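Local coordinates for ABC transporter substrate-binding protein (Bradyrhizobium japonicum, PDB 4I1D) that probably serves as the periplasmic solute-binding component of an ABC transporter, perhaps for polyamines, and is seen here with D-malate bound, at residues Ala17-Leu30 and Glu251-Ile265. Sequence-based numbering, arbitrary orientation.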
ATOM      1  N   ALA A  17     -32.718 -20.808 -23.359  1.00 49.41           N
ATOM      2  CA  ALA A  17     -33.217 -20.916 -24.727  1.00 49.90           C
ATOM      3  C   ALA A  17     -32.428 -21.965 -25.499  1.00 50.28           C
ATOM      4  O   ALA A  17     -32.995 -22.705 -26.300  1.00 52.43           O
ATOM      5  CB  ALA A  17     -33.137 -19.570 -25.426  1.00 49.05           C
ATOM      6  N   GLN A  18     -31.118 -22.014 -25.252  1.00 42.47           N
ATOM      7  CA  GLN A  18     -30.248 -23.004 -25.870  1.00 45.16           C
ATOM      8  C   GLN A  18     -30.672 -24.395 -25.467  1.00 47.41           C
ATOM      9  O   GLN A  18     -30.590 -25.344 -26.250  1.00 46.78           O
ATOM     10  CB  GLN A  18     -28.804 -22.809 -25.411  1.00 42.23           C
ATOM     11  CG  GLN A  18     -28.129 -21.554 -25.922  1.00 41.98           C
ATOM     12  CD  GLN A  18     -26.748 -21.431 -25.328  1.00 48.57           C
ATOM     13  OE1 GLN A  18     -25.937 -22.332 -25.484  1.00 49.10           O
ATOM     14  NE2 GLN A  18     -26.491 -20.342 -24.596  1.00 48.09           N
ATOM     15  N   THR A  19     -31.094 -24.511 -24.216  1.00 43.64           N
ATOM     16  CA  THR A  19     -31.464 -25.795 -23.657  1.00 46.31           C
ATOM     17  C   THR A  19     -32.689 -26.335 -24.382  1.00 51.92           C
ATOM     18  O   THR A  19     -32.702 -27.488 -24.816  1.00 56.61           O
ATOM     19  CB  THR A  19     -31.718 -25.678 -22.141  1.00 49.67           C
ATOM     20  OG1 THR A  19     -30.474 -25.411 -21.479  1.00 48.25           O
ATOM     21  CG2 THR A  19     -32.337 -26.965 -21.577  1.00 48.25           C
ATOM     22  N   VAL A  20     -33.709 -25.497 -24.527  1.00 50.26           N
ATOM     23  CA  VAL A  20     -34.933 -25.916 -25.192  1.00 52.67           C
ATOM     24  C   VAL A  20     -34.688 -26.241 -26.664  1.00 58.53           C
ATOM     25  O   VAL A  20     -35.102 -27.289 -27.158  1.00 62.54           O
ATOM     26  CB  VAL A  20     -36.003 -24.835 -25.110  1.00 61.83           C
ATOM     27  CG1 VAL A  20     -37.228 -25.260 -25.899  1.00 69.27           C
ATOM     28  CG2 VAL A  20     -36.367 -24.579 -23.661  1.00 71.90           C
ATOM     29  N   ALA A  21     -33.993 -25.338 -27.349  1.00 56.88           N
ATOM     30  CA  ALA A  21     -33.790 -25.428 -28.789  1.00 54.87           C
ATOM     31  C   ALA A  21     -32.712 -26.418 -29.196  1.00 54.42           C
ATOM     32  O   ALA A  21     -32.831 -27.074 -30.229  1.00 52.66           O
ATOM     33  CB  ALA A  21     -33.437 -24.052 -29.349  1.00 53.56           C
ATOM     34  N   ILE A  22     -31.648 -26.507 -28.405  1.00 47.99           N
ATOM     35  CA  ILE A  22     -30.443 -27.202 -28.856  1.00 42.02           C
ATOM     36  C   ILE A  22     -29.931 -28.337 -27.968  1.00 49.90           C
ATOM     37  O   ILE A  22     -29.741 -29.453 -28.451  1.00 53.95           O
ATOM     38  CB  ILE A  22     -29.304 -26.211 -29.125  1.00 48.25           C
ATOM     39  CG1 ILE A  22     -29.679 -25.306 -30.300  1.00 50.31           C
ATOM     40  CG2 ILE A  22     -28.015 -26.960 -29.405  1.00 52.13           C
ATOM     41  CD1 ILE A  22     -28.646 -24.290 -30.629  1.00 57.08           C
ATOM     42  N   LEU A  23     -29.704 -28.061 -26.687  1.00 47.67           N
ATOM     43  CA  LEU A  23     -29.113 -29.060 -25.801  1.00 47.36           C
ATOM     44  C   LEU A  23     -30.012 -30.292 -25.616  1.00 49.89           C
ATOM     45  O   LEU A  23     -29.592 -31.413 -25.892  1.00 58.12           O
ATOM     46  CB  LEU A  23     -28.739 -28.436 -24.454  1.00 52.07           C
ATOM     47  CG  LEU A  23     -27.868 -27.185 -24.587  1.00 54.79           C
ATOM     48  CD1 LEU A  23     -27.459 -26.629 -23.221  1.00 62.14           C
ATOM     49  CD2 LEU A  23     -26.649 -27.469 -25.441  1.00 51.49           C
ATOM     50  N   ASP A  24     -31.247 -30.091 -25.167  1.00 48.64           N
ATOM     51  CA  ASP A  24     -32.166 -31.217 -24.954  1.00 50.85           C
ATOM     52  C   ASP A  24     -32.392 -32.063 -26.210  1.00 59.09           C
ATOM     53  O   ASP A  24     -32.287 -33.288 -26.158  1.00 63.04           O
ATOM     54  CB  ASP A  24     -33.519 -30.753 -24.396  1.00 53.50           C
ATOM     55  CG  ASP A  24     -33.483 -30.518 -22.898  1.00 66.53           C
ATOM     56  OD1 ASP A  24     -32.449 -30.832 -22.271  1.00 69.63           O
ATOM     57  OD2 ASP A  24     -34.493 -30.036 -22.343  1.00 73.50           O
ATOM     58  N   PRO A  25     -32.713 -31.418 -27.343  1.00 59.16           N
ATOM     59  CA  PRO A  25     -32.925 -32.241 -28.545  1.00 62.14           C
ATOM     60  C   PRO A  25     -31.642 -32.975 -28.965  1.00 59.02           C
ATOM     61  O   PRO A  25     -31.709 -34.130 -29.366  1.00 61.66           O
ATOM     62  CB  PRO A  25     -33.350 -31.218 -29.611  1.00 63.88           C
ATOM     63  CG  PRO A  25     -33.829 -30.007 -28.827  1.00 64.32           C
ATOM     64  CD  PRO A  25     -32.973 -29.986 -27.586  1.00 55.89           C
ATOM     65  N   SER A  26     -30.493 -32.317 -28.861  1.00 52.70           N
ATOM     66  CA  SER A  26     -29.217 -32.956 -29.183  1.00 60.01           C
ATOM     67  C   SER A  26     -28.891 -34.132 -28.258  1.00 63.48           C
ATOM     68  O   SER A  26     -28.454 -35.189 -28.709  1.00 68.26           O
ATOM     69  CB  SER A  26     -28.082 -31.932 -29.127  1.00 59.90           C
ATOM     70  OG  SER A  26     -28.187 -31.006 -30.193  1.00 62.83           O
ATOM     71  N   ALA A  27     -29.088 -33.938 -26.958  1.00 63.10           N
ATOM     72  CA  ALA A  27     -28.850 -35.004 -25.991  1.00 65.89           C
ATOM     73  C   ALA A  27     -29.772 -36.199 -26.256  1.00 65.53           C
ATOM     74  O   ALA A  27     -29.375 -37.356 -26.105  1.00 68.27           O
ATOM     75  CB  ALA A  27     -29.041 -34.486 -24.576  1.00 65.42           C
ATOM     76  N   LYS A  28     -31.007 -35.912 -26.649  1.00 64.97           N
ATOM     77  CA  LYS A  28     -31.965 -36.961 -26.961  1.00 66.06           C
ATOM     78  C   LYS A  28     -31.549 -37.709 -28.230  1.00 70.01           C
ATOM     79  O   LYS A  28     -31.510 -38.932 -28.248  1.00 76.84           O
ATOM     80  CB  LYS A  28     -33.376 -36.381 -27.104  1.00 69.27           C
ATOM     81  CG  LYS A  28     -34.468 -37.443 -27.254  1.00 80.68           C
ATOM     82  CD  LYS A  28     -35.872 -36.865 -27.110  1.00 87.83           C
ATOM     83  CE  LYS A  28     -36.926 -37.977 -27.095  1.00 98.49           C
ATOM     84  NZ  LYS A  28     -38.327 -37.466 -26.968  1.00100.71           N
ATOM     85  N   LYS A  29     -31.219 -36.969 -29.283  1.00 76.03           N
ATOM     86  CA  LYS A  29     -30.791 -37.568 -30.544  1.00 77.87           C
ATOM     87  C   LYS A  29     -29.560 -38.445 -30.350  1.00 73.38           C
ATOM     88  O   LYS A  29     -29.485 -39.555 -30.872  1.00 72.48           O
ATOM     89  CB  LYS A  29     -30.477 -36.478 -31.575  1.00 75.50           C
ATOM     90  CG  LYS A  29     -30.433 -36.960 -33.019  1.00 84.37           C
ATOM     91  CD  LYS A  29     -31.808 -37.408 -33.483  1.00 98.94           C
ATOM     92  CE  LYS A  29     -31.912 -37.462 -35.009  1.00109.33           C
ATOM     93  NZ  LYS A  29     -32.702 -36.320 -35.567  1.00109.68           N
ATOM     94  N   LEU A  30     -28.594 -37.937 -29.598  1.00 67.07           N
ATOM     95  CA  LEU A  30     -27.317 -38.620 -29.442  1.00 67.48           C
ATOM     96  C   LEU A  30     -27.367 -39.683 -28.355  1.00 74.03           C
ATOM     97  O   LEU A  30     -26.541 -40.596 -28.330  1.00 75.43           O
ATOM     98  CB  LEU A  30     -26.201 -37.609 -29.157  1.00 66.79           C
ATOM     99  CG  LEU A  30     -25.762 -36.766 -30.360  1.00 69.32           C
ATOM    100  CD1 LEU A  30     -24.924 -35.570 -29.931  1.00 64.65           C
ATOM    101  CD2 LEU A  30     -25.004 -37.627 -31.369  1.00 68.08           C
ATOM    102  N   GLU A 251     -24.425 -32.042 -33.852  1.00 58.89           N
ATOM    103  CA  GLU A 251     -25.839 -31.805 -33.565  1.00 58.27           C
ATOM    104  C   GLU A 251     -26.146 -30.338 -33.216  1.00 58.50           C
ATOM    105  O   GLU A 251     -27.248 -29.852 -33.468  1.00 56.40           O
ATOM    106  CB  GLU A 251     -26.342 -32.722 -32.445  1.00 51.29           C
ATOM    107  CG  GLU A 251     -26.593 -34.165 -32.879  1.00 67.79           C
ATOM    108  CD  GLU A 251     -27.485 -34.257 -34.112  1.00 81.72           C
ATOM    109  OE1 GLU A 251     -28.666 -33.845 -34.030  1.00 80.05           O
ATOM    110  OE2 GLU A 251     -27.000 -34.731 -35.168  1.00 87.22           O
ATOM    111  N   ALA A 252     -25.179 -29.637 -32.631  1.00 50.17           N
ATOM    112  CA  ALA A 252     -25.420 -28.281 -32.160  1.00 46.68           C
ATOM    113  C   ALA A 252     -25.587 -27.303 -33.316  1.00 52.62           C
ATOM    114  O   ALA A 252     -26.271 -26.289 -33.176  1.00 53.65           O
ATOM    115  CB  ALA A 252     -24.292 -27.821 -31.236  1.00 49.00           C
ATOM    116  N   VAL A 253     -24.956 -27.594 -34.451  1.00 51.44           N
ATOM    117  CA  VAL A 253     -25.099 -26.722 -35.615  1.00 52.02           C
ATOM    118  C   VAL A 253     -25.994 -27.351 -36.676  1.00 53.81           C
ATOM    119  O   VAL A 253     -25.962 -26.970 -37.843  1.00 59.44           O
ATOM    120  CB  VAL A 253     -23.741 -26.307 -36.230  1.00 55.43           C
ATOM    121  CG1 VAL A 253     -22.863 -25.627 -35.183  1.00 54.77           C
ATOM    122  CG2 VAL A 253     -23.028 -27.497 -36.872  1.00 48.60           C
ATOM    123  N   ASP A 254     -26.793 -28.322 -36.261  1.00 51.43           N
ATOM    124  CA  ASP A 254     -27.814 -28.896 -37.134  1.00 59.51           C
ATOM    125  C   ASP A 254     -28.787 -27.784 -37.538  1.00 59.73           C
ATOM    126  O   ASP A 254     -29.278 -27.042 -36.686  1.00 54.44           O
ATOM    127  CB  ASP A 254     -28.538 -30.033 -36.400  1.00 64.53           C
ATOM    128  CG  ASP A 254     -29.699 -30.607 -37.194  1.00 78.20           C
ATOM    129  OD1 ASP A 254     -29.513 -31.652 -37.862  1.00 81.48           O
ATOM    130  OD2 ASP A 254     -30.804 -30.023 -37.135  1.00 80.98           O
ATOM    131  N   PRO A 255     -29.042 -27.641 -38.846  1.00 67.05           N
ATOM    132  CA  PRO A 255     -29.987 -26.641 -39.354  1.00 68.89           C
ATOM    133  C   PRO A 255     -31.270 -26.508 -38.516  1.00 64.78           C
ATOM    134  O   PRO A 255     -31.602 -25.393 -38.112  1.00 57.48           O
ATOM    135  CB  PRO A 255     -30.312 -27.165 -40.754  1.00 65.76           C
ATOM    136  CG  PRO A 255     -29.036 -27.798 -41.187  1.00 68.00           C
ATOM    137  CD  PRO A 255     -28.416 -28.403 -39.941  1.00 72.04           C
ATOM    138  N   VAL A 256     -31.957 -27.621 -38.274  1.00 61.73           N
ATOM    139  CA  VAL A 256     -33.217 -27.606 -37.540  1.00 59.75           C
ATOM    140  C   VAL A 256     -33.051 -27.137 -36.097  1.00 66.58           C
ATOM    141  O   VAL A 256     -33.766 -26.243 -35.645  1.00 66.43           O
ATOM    142  CB  VAL A 256     -33.892 -28.990 -37.547  1.00 65.65           C
ATOM    143  CG1 VAL A 256     -35.184 -28.953 -36.748  1.00 68.63           C
ATOM    144  CG2 VAL A 256     -34.156 -29.442 -38.975  1.00 66.99           C
ATOM    145  N   HIS A 257     -32.114 -27.741 -35.374  1.00 56.84           N
ATOM    146  CA  HIS A 257     -31.880 -27.358 -33.983  1.00 56.71           C
ATOM    147  C   HIS A 257     -31.573 -25.868 -33.929  1.00 60.33           C
ATOM    148  O   HIS A 257     -32.101 -25.133 -33.094  1.00 59.74           O
ATOM    149  CB  HIS A 257     -30.720 -28.155 -33.380  1.00 54.95           C
ATOM    150  CG  HIS A 257     -31.008 -29.615 -33.219  1.00 61.69           C
ATOM    151  ND1 HIS A 257     -30.020 -30.546 -32.967  1.00 64.33           N
ATOM    152  CD2 HIS A 257     -32.171 -30.308 -33.275  1.00 64.67           C
ATOM    153  CE1 HIS A 257     -30.563 -31.746 -32.876  1.00 67.03           C
ATOM    154  NE2 HIS A 257     -31.867 -31.630 -33.057  1.00 69.06           N
ATOM    155  N   GLN A 258     -30.719 -25.437 -34.848  1.00 55.68           N
ATOM    156  CA  GLN A 258     -30.327 -24.047 -34.969  1.00 48.51           C
ATOM    157  C   GLN A 258     -31.504 -23.133 -35.306  1.00 51.97           C
ATOM    158  O   GLN A 258     -31.655 -22.073 -34.712  1.00 54.46           O
ATOM    159  CB  GLN A 258     -29.232 -23.922 -36.029  1.00 50.96           C
ATOM    160  CG  GLN A 258     -27.849 -24.327 -35.528  1.00 48.09           C
ATOM    161  CD  GLN A 258     -27.116 -23.161 -34.903  1.00 53.59           C
ATOM    162  OE1 GLN A 258     -27.060 -22.076 -35.486  1.00 55.56           O
ATOM    163  NE2 GLN A 258     -26.559 -23.368 -33.708  1.00 54.76           N
ATOM    164  N   ALA A 259     -32.333 -23.538 -36.265  1.00 50.56           N
ATOM    165  CA  ALA A 259     -33.495 -22.744 -36.637  1.00 59.30           C
ATOM    166  C   ALA A 259     -34.455 -22.605 -35.455  1.00 61.78           C
ATOM    167  O   ALA A 259     -35.269 -21.685 -35.413  1.00 62.31           O
ATOM    168  CB  ALA A 259     -34.221 -23.347 -37.879  1.00 45.36           C
ATOM    169  N   ASN A 260     -34.359 -23.515 -34.490  1.00 56.89           N
ATOM    170  CA  ASN A 260     -35.250 -23.460 -33.334  1.00 56.48           C
ATOM    171  C   ASN A 260     -34.823 -22.448 -32.277  1.00 53.16           C
ATOM    172  O   ASN A 260     -35.634 -22.031 -31.448  1.00 53.24           O
ATOM    173  CB  ASN A 260     -35.432 -24.837 -32.701  1.00 56.07           C
ATOM    174  CG  ASN A 260     -36.634 -25.577 -33.266  1.00 66.54           C
ATOM    175  OD1 ASN A 260     -37.729 -25.539 -32.699  1.00 70.95           O
ATOM    176  ND2 ASN A 260     -36.438 -26.248 -34.395  1.00 58.56           N
ATOM    177  N   LEU A 261     -33.557 -22.050 -32.309  1.00 47.35           N
ATOM    178  CA  LEU A 261     -33.039 -21.138 -31.286  1.00 55.76           C
ATOM    179  C   LEU A 261     -33.768 -19.787 -31.257  1.00 56.00           C
ATOM    180  O   LEU A 261     -34.236 -19.360 -30.198  1.00 52.82           O
ATOM    181  CB  LEU A 261     -31.525 -20.943 -31.413  1.00 45.73           C
ATOM    182  CG  LEU A 261     -30.965 -19.955 -30.392  1.00 50.93           C
ATOM    183  CD1 LEU A 261     -31.258 -20.434 -28.985  1.00 49.92           C
ATOM    184  CD2 LEU A 261     -29.472 -19.752 -30.590  1.00 50.72           C
ATOM    185  N   PRO A 262     -33.869 -19.114 -32.418  1.00 58.09           N
ATOM    186  CA  PRO A 262     -34.588 -17.834 -32.518  1.00 57.89           C
ATOM    187  C   PRO A 262     -36.090 -17.964 -32.296  1.00 60.22           C
ATOM    188  O   PRO A 262     -36.812 -16.970 -32.326  1.00 56.88           O
ATOM    189  CB  PRO A 262     -34.317 -17.390 -33.958  1.00 61.67           C
ATOM    190  CG  PRO A 262     -33.973 -18.636 -34.685  1.00 65.53           C
ATOM    191  CD  PRO A 262     -33.231 -19.480 -33.692  1.00 56.86           C
ATOM    192  N   LEU A 263     -36.576 -19.179 -32.094  1.00 58.48           N
ATOM    193  CA  LEU A 263     -37.968 -19.325 -31.712  1.00 59.68           C
ATOM    194  C   LEU A 263     -38.107 -18.974 -30.230  1.00 63.58           C
ATOM    195  O   LEU A 263     -39.206 -18.728 -29.731  1.00 66.20           O
ATOM    196  CB  LEU A 263     -38.465 -20.744 -31.986  1.00 60.43           C
ATOM    197  CG  LEU A 263     -38.567 -21.148 -33.459  1.00 61.93           C
ATOM    198  CD1 LEU A 263     -39.371 -22.439 -33.601  1.00 58.37           C
ATOM    199  CD2 LEU A 263     -39.219 -20.044 -34.253  1.00 62.31           C
ATOM    200  N   HIS A 264     -36.977 -18.931 -29.532  1.00 57.66           N
ATOM    201  CA  HIS A 264     -36.999 -18.821 -28.078  1.00 63.13           C
ATOM    202  C   HIS A 264     -36.256 -17.599 -27.561  1.00 64.93           C
ATOM    203  O   HIS A 264     -36.370 -17.230 -26.390  1.00 61.95           O
ATOM    204  CB  HIS A 264     -36.464 -20.110 -27.448  1.00 56.97           C
ATOM    205  CG  HIS A 264     -37.364 -21.289 -27.673  1.00 60.90           C
ATOM    206  ND1 HIS A 264     -37.053 -22.312 -28.541  1.00 59.73           N
ATOM    207  CD2 HIS A 264     -38.589 -21.579 -27.171  1.00 58.30           C
ATOM    208  CE1 HIS A 264     -38.041 -23.193 -28.554  1.00 66.26           C
ATOM    209  NE2 HIS A 264     -38.984 -22.771 -27.731  1.00 65.18           N
ATOM    210  N   ILE A 265     -35.505 -16.964 -28.448  1.00 54.29           N
ATOM    211  CA  ILE A 265     -34.748 -15.785 -28.078  1.00 47.38           C
ATOM    212  C   ILE A 265     -34.351 -15.024 -29.333  1.00 50.81           C
ATOM    213  O   ILE A 265     -34.209 -15.610 -30.405  1.00 51.34           O
ATOM    214  CB  ILE A 265     -33.518 -16.151 -27.221  1.00 50.66           C
ATOM    215  CG1 ILE A 265     -32.985 -14.914 -26.489  1.00 54.86           C
ATOM    216  CG2 ILE A 265     -32.448 -16.859 -28.068  1.00 45.05           C
ATOM    217  CD1 ILE A 265     -31.940 -15.233 -25.449  1.00 58.13           C
TER
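Ala17 sets its CB against Ile265 CG2 (3.8 Å) and His264 CB, a methyl-sized contact that lets helix 17-30 come close to the loop at His264-Ile265. One turn on, Val20 lays CG1 over a face of the His264 imidazole, 3.7 Å from the ring centroid, a CH-pi contact; with CG1 anti to the backbone N (chi1 176°), this branch meets the ring. Ala21 CB presses on the backbone of Leu261, 3.5 Å from its CA. Ile22 spreads its branches: CG2 lies against Ala252, CG1 against His257 O, and CD1 meets the Gln258 amide, whose NE2 donates to Ala252 O and Tyr102 O and whose OE1 accepts from the backbone N of Asn271. Pro25 CB sits off-centre by the His257 ring, 4.1 Å from its centroid, while ND1 of that ring donates to Glu251 O (2.9 Å), nearly in the ring plane. Ser26 OG hydrogen-bonds back to Ile22 O (2.8 Å), which also takes Ser26 N from the opposite face, and lies beside His257 CE1 and Glu251 CB. Replacing the imidazole with an alanine here would probably leave Glu251 O without that donor and open a gap beside Pro25 and Ser26. The Leu30 and Glu251 side chains slide past each other in opposite directions, CD1 3.7 Å from Glu251 CG. Helix 255-260, N-capped by Asp254, runs nearly antiparallel to helix 17-30 (159°); the latter covers strands 4-9 and 33-38, and Ile22, Gln258 and Leu261 meet strand 100-112 in the periplasmic binding protein fold.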